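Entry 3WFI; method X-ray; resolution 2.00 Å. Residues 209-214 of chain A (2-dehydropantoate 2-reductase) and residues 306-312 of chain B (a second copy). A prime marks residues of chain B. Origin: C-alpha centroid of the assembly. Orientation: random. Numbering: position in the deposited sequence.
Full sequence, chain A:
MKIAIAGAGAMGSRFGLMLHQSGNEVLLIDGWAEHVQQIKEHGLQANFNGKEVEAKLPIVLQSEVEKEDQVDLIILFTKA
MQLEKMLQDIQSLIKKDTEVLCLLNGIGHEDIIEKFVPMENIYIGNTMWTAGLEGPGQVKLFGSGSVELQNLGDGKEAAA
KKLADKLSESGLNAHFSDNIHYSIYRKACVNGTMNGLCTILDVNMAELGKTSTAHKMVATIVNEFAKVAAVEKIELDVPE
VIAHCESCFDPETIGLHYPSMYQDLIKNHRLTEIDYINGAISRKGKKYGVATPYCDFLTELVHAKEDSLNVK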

# COMPACT_ATOMS: atom_id res chain seq x y z
N GLY A 209 1.73 -7.74 -12.84
CA GLY A 209 1.93 -6.98 -14.08
C GLY A 209 0.67 -6.73 -14.89
O GLY A 209 0.57 -5.73 -15.59
N LYS A 210 -0.29 -7.64 -14.77
CA LYS A 210 -1.59 -7.47 -15.42
C LYS A 210 -2.52 -6.45 -14.74
O LYS A 210 -3.52 -6.09 -15.32
CB LYS A 210 -2.29 -8.83 -15.56
CG LYS A 210 -1.55 -9.74 -16.51
CD LYS A 210 -2.45 -10.82 -17.07
CE LYS A 210 -2.58 -12.00 -16.14
NZ LYS A 210 -3.54 -13.00 -16.72
N THR A 211 -2.17 -5.95 -13.56
CA THR A 211 -2.99 -4.96 -12.89
C THR A 211 -2.77 -3.54 -13.44
O THR A 211 -1.71 -3.23 -13.97
CB THR A 211 -2.78 -4.97 -11.36
OG1 THR A 211 -1.49 -4.42 -11.04
CG2 THR A 211 -2.90 -6.38 -10.83
N SER A 212 -3.78 -2.71 -13.31
CA SER A 212 -3.80 -1.39 -13.93
C SER A 212 -2.87 -0.42 -13.23
O SER A 212 -2.45 0.56 -13.84
CB SER A 212 -5.21 -0.81 -13.94
OG SER A 212 -5.73 -0.76 -12.60
N THR A 213 -2.57 -0.68 -11.96
CA THR A 213 -1.78 0.25 -11.14
C THR A 213 -0.35 -0.21 -10.82
O THR A 213 0.41 0.53 -10.19
CB THR A 213 -2.49 0.57 -9.80
OG1 THR A 213 -2.81 -0.66 -9.13
CG2 THR A 213 -3.75 1.38 -10.03
N ALA A 214 0.02 -1.43 -11.25
CA ALA A 214 1.35 -1.94 -10.99
C ALA A 214 2.44 -1.01 -11.49
O ALA A 214 3.41 -0.73 -10.78
CB ALA A 214 1.53 -3.33 -11.59
N GLU B 306 -8.70 -5.44 -6.91
CA GLU B 306 -9.86 -5.56 -7.82
C GLU B 306 -9.44 -6.27 -9.11
O GLU B 306 -10.04 -7.26 -9.51
CB GLU B 306 -10.45 -4.17 -8.16
CG GLU B 306 -11.18 -3.48 -7.03
CD GLU B 306 -11.48 -2.02 -7.33
OE1 GLU B 306 -10.88 -1.47 -8.28
OE2 GLU B 306 -12.34 -1.42 -6.64
N ASP B 307 -8.39 -5.76 -9.73
CA ASP B 307 -7.91 -6.31 -10.99
C ASP B 307 -7.51 -7.77 -10.84
O ASP B 307 -7.86 -8.59 -11.67
CB ASP B 307 -6.74 -5.49 -11.53
CG ASP B 307 -7.13 -4.06 -11.91
OD1 ASP B 307 -8.32 -3.80 -12.15
OD2 ASP B 307 -6.23 -3.21 -12.03
N SER B 308 -6.82 -8.10 -9.76
CA SER B 308 -6.35 -9.46 -9.53
C SER B 308 -7.50 -10.46 -9.34
O SER B 308 -7.31 -11.65 -9.58
CB SER B 308 -5.40 -9.52 -8.32
OG SER B 308 -6.08 -9.51 -7.09
N LEU B 309 -8.65 -9.97 -8.89
CA LEU B 309 -9.86 -10.78 -8.76
C LEU B 309 -10.76 -10.71 -10.00
O LEU B 309 -11.87 -11.22 -9.97
CB LEU B 309 -10.65 -10.33 -7.52
CG LEU B 309 -9.93 -10.52 -6.19
CD1 LEU B 309 -10.67 -9.79 -5.08
CD2 LEU B 309 -9.79 -12.00 -5.86
N ASN B 310 -10.27 -10.09 -11.08
CA ASN B 310 -11.03 -9.87 -12.30
C ASN B 310 -12.33 -9.12 -12.01
O ASN B 310 -13.41 -9.47 -12.48
CB ASN B 310 -11.30 -11.19 -13.07
CG ASN B 310 -11.33 -10.99 -14.59
OD1 ASN B 310 -12.32 -11.31 -15.24
ND2 ASN B 310 -10.23 -10.49 -15.17
N VAL B 311 -12.20 -8.08 -11.20
CA VAL B 311 -13.29 -7.17 -10.95
C VAL B 311 -12.88 -5.84 -11.59
O VAL B 311 -12.07 -5.11 -11.00
CB VAL B 311 -13.53 -7.03 -9.43
CG1 VAL B 311 -14.54 -5.93 -9.14
CG2 VAL B 311 -14.01 -8.36 -8.86
N LYS B 312 -13.42 -5.54 -12.78
CA LYS B 312 -12.90 -4.45 -13.63
C LYS B 312 -13.94 -3.50 -14.23
O LYS B 312 -15.13 -3.71 -14.09
CB LYS B 312 -12.03 -5.02 -14.75
CG LYS B 312 -10.90 -5.91 -14.25
CD LYS B 312 -9.68 -5.87 -15.16
CE LYS B 312 -8.63 -6.88 -14.74
NZ LYS B 312 -7.41 -6.79 -15.61
O HOH W 1 -5.77 -8.33 -13.86
O HOH W 2 -6.14 -4.48 -15.31

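The contact is organized around one carboxylate oxygen. Asp307′, whose CA-to-CB bond points toward the other chain, presents OD2 to Ser212 and receives two hydrogen bonds from that single residue: Ser212 N donates to Asp307′ OD2 at 2.8 Å, with a nearly straight N-H...O angle of 166°, and Ser212 OG donates to the same Asp307′ OD2 at 2.6 Å. Serine suits this place because its short side chain, in the p rotamer, brings the hydroxyl round to the acceptor already held by its own backbone amide. Aspartate suits the other side: its carboxylate oxygen can accept both protons, and its negative charge strengthens each bond.

Beside this pair, Lys312′ reaches across with its amino group, but Lys312′ NZ stops 4.0 Å from Lys210 O, too far for a direct hydrogen bond. Water 2 closes the gap, donating to Lys210 O at 3.1 Å and accepting from Lys312′ NZ at 2.7 Å. Water 1 also accepts from Lys312′ NZ, at 2.9 Å, and makes a weak bond to Asp307′ O at 3.0 Å. The length of the lysine lets its charged end take part in this hydrated fringe, whereas Lys210 contributes its backbone carbonyl.

Packing completes the contact. Thr211, buried, lies nearest Asp307′ along the backbone, their CA atoms 5.4 Å apart, and its CB comes within 3.9 Å of Asp307′ OD2. Thr211 CG2, its methyl, lies 4.4 Å from Ser308′ N, a looser approach. Threonine combines this methyl with a hydroxyl that serves its own chain: Thr211 precedes the turn that leads into a helix, and its OG1 accepts a weak capping bond from Ala214 N at 3.4 Å. The buried surface is small, 172 Å² over both sides, and Asp307′ supplies the largest share.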